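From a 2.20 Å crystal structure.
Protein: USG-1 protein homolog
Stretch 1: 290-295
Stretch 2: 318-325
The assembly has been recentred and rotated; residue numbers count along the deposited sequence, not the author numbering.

Stretch 1, residues 290-295: GQDETY
Stretch 2, residues 318-325: VRKGAALN

A short loop running into a strand lies against one side of a helix, and three polar residues do most of the work: Asp292, Arg319 and Lys320 cover the largest areas in a contact that buries 340 Å² in all. The helix, 318-325, is part of a longer one and carries a wider pi-type turn at 318-324. Its backbone bonds accordingly run from Ala323 N to Val318 O (3.1 Å) and from Leu324 N to Arg319 O (2.7 Å), with a weak one from Asn325 N to Lys320 O (3.3 Å). The register is set by Gly290 CA and Arg319 CA at 6.8 Å and by Asp292 CA and Lys320 CA at 5.6 Å.

Asp292 sits in the loop at phi/psi -93/-22. Its CA-to-CB bond points sideways, but chi1 m (-58°) and chi2 -9° bring the carboxylate nearer the helix. The CA-to-CB bond of Arg319 points toward the loop, and the side chain is extended, t for chi1 through chi3, before chi4 of 83° turns the guanidinium. OD1 of Asp292 then lies at the guanidinium edge, near its plane, and accepts from Arg319 NE at 2.7 Å and Arg319 NH2 at 2.9 Å, a salt bridge in which one oxygen takes two donors. Gly290 O lies over one guanidinium face, while the aliphatic stem packs on the backbone, Arg319 CD being 3.5 Å from Gln291 N. Gly290, at phi/psi 86/7, has the positive phi that favours glycine.

The CA-to-CB bond of Lys320 also points toward the loop, but its chi angles, t, p, t, m, fold the chain so that the buried ammonium reaches polar atoms of the loop and strand. Lys320 NZ donates to Asp292 O at 2.7 Å and to Thr294 OG1 at 3.1 Å. Asp292 thus serves both helix residues, Arg319 through its carboxylate and Lys320 through its carbonyl. Thr294, where the strand begins (phi/psi -94/122, chi1 m), is buried, and its hydroxyl suits a place beside the charged amine.

Leu324 (chi1 t, chi2 p) adds an apolar contact: its CD2 lies 3.7 Å from Asp292 CB, against the side of the aspartate.

The loop is braced from within. The CA-to-CB bond of Gln291 points away from the helix at phi/psi -143/175, and its chi values of 61°, 75° and 65° curl the amide back onto Glu293: Glu293 N donates to Gln291 OE1 at 3.0 Å, and Gln291 NE2 to Glu293 O at 2.9 Å. This pair of bonds spans Asp292, the residue whose side chain meets Arg319.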

# COMPACT_ATOMS: atom_id res chain seq x y z
N GLY A 290 20.11 0.32 4.18
CA GLY A 290 21.53 0.34 4.54
C GLY A 290 21.99 1.55 5.34
O GLY A 290 23.18 1.72 5.59
N GLN A 291 21.04 2.38 5.77
CA GLN A 291 21.40 3.61 6.48
C GLN A 291 20.43 3.97 7.61
O GLN A 291 19.40 3.30 7.79
CB GLN A 291 21.70 4.75 5.47
CG GLN A 291 20.53 5.14 4.57
CD GLN A 291 19.54 5.94 5.35
OE1 GLN A 291 19.86 7.04 5.81
NE2 GLN A 291 18.36 5.37 5.58
N ASP A 292 20.75 5.02 8.37
CA ASP A 292 20.11 5.27 9.66
C ASP A 292 18.89 6.19 9.63
O ASP A 292 18.10 6.16 10.56
CB ASP A 292 21.09 5.89 10.66
CG ASP A 292 22.32 5.02 10.91
OD1 ASP A 292 22.37 3.86 10.47
OD2 ASP A 292 23.26 5.53 11.57
N GLU A 293 18.76 7.02 8.60
CA GLU A 293 17.66 7.97 8.54
C GLU A 293 16.34 7.27 8.22
O GLU A 293 16.27 6.36 7.40
CB GLU A 293 17.91 9.05 7.46
CG GLU A 293 19.28 9.74 7.57
CD GLU A 293 19.42 10.45 8.89
OE1 GLU A 293 18.64 11.40 9.11
OE2 GLU A 293 20.27 10.04 9.72
N THR A 294 15.29 7.73 8.88
CA THR A 294 13.93 7.42 8.48
C THR A 294 13.51 8.60 7.59
O THR A 294 13.54 9.75 8.01
CB THR A 294 13.06 7.31 9.72
OG1 THR A 294 13.41 6.11 10.42
CG2 THR A 294 11.59 7.29 9.39
N TYR A 295 13.14 8.30 6.35
CA TYR A 295 12.81 9.33 5.36
C TYR A 295 11.31 9.63 5.37
O TYR A 295 10.51 8.71 5.43
CB TYR A 295 13.20 8.85 3.98
CG TYR A 295 14.66 8.93 3.68
CD1 TYR A 295 15.16 9.96 2.90
CD2 TYR A 295 15.56 7.97 4.18
CE1 TYR A 295 16.51 10.05 2.59
CE2 TYR A 295 16.93 8.06 3.89
CZ TYR A 295 17.39 9.11 3.10
OH TYR A 295 18.72 9.22 2.78
N VAL A 318 15.18 -3.52 9.15
CA VAL A 318 16.20 -4.31 9.84
C VAL A 318 17.21 -3.46 10.63
O VAL A 318 17.34 -3.60 11.85
CB VAL A 318 16.89 -5.28 8.87
CG1 VAL A 318 18.08 -5.99 9.56
CG2 VAL A 318 15.87 -6.31 8.35
N ARG A 319 17.92 -2.60 9.91
CA ARG A 319 18.99 -1.77 10.47
C ARG A 319 18.43 -0.68 11.39
O ARG A 319 18.95 -0.48 12.48
CB ARG A 319 19.79 -1.13 9.35
CG ARG A 319 20.96 -0.27 9.86
CD ARG A 319 21.55 0.58 8.73
NE ARG A 319 22.56 1.51 9.23
CZ ARG A 319 23.85 1.20 9.45
NH1 ARG A 319 24.30 -0.02 9.21
NH2 ARG A 319 24.69 2.13 9.91
N LYS A 320 17.38 0.03 10.93
CA LYS A 320 16.88 1.20 11.64
C LYS A 320 15.71 0.89 12.60
O LYS A 320 15.87 1.04 13.80
CB LYS A 320 16.48 2.33 10.66
CG LYS A 320 15.73 3.50 11.34
CD LYS A 320 16.62 4.16 12.45
CE LYS A 320 15.99 5.43 13.04
NZ LYS A 320 15.94 6.60 12.12
N GLY A 321 14.56 0.46 12.09
CA GLY A 321 13.38 0.27 12.92
C GLY A 321 13.66 -0.67 14.09
O GLY A 321 13.38 -0.32 15.24
N ALA A 322 14.26 -1.82 13.80
CA ALA A 322 14.59 -2.78 14.85
C ALA A 322 15.95 -2.50 15.52
O ALA A 322 15.99 -2.05 16.68
CB ALA A 322 14.54 -4.19 14.30
N ALA A 323 17.04 -2.74 14.79
CA ALA A 323 18.39 -2.78 15.40
C ALA A 323 18.93 -1.47 15.98
O ALA A 323 19.41 -1.44 17.12
CB ALA A 323 19.43 -3.39 14.41
N LEU A 324 18.91 -0.39 15.19
CA LEU A 324 19.46 0.87 15.69
C LEU A 324 18.64 1.38 16.86
O LEU A 324 19.21 1.84 17.84
CB LEU A 324 19.56 1.94 14.59
CG LEU A 324 20.20 3.25 15.05
CD1 LEU A 324 21.64 3.02 15.55
CD2 LEU A 324 20.18 4.24 13.90
N ASN A 325 17.31 1.28 16.81
CA ASN A 325 16.53 1.70 17.98
C ASN A 325 16.90 0.93 19.26
O ASN A 325 17.00 1.52 20.35
CB ASN A 325 15.02 1.60 17.70
CG ASN A 325 14.52 2.74 16.82
OD1 ASN A 325 14.85 3.90 17.06
ND2 ASN A 325 13.69 2.40 15.81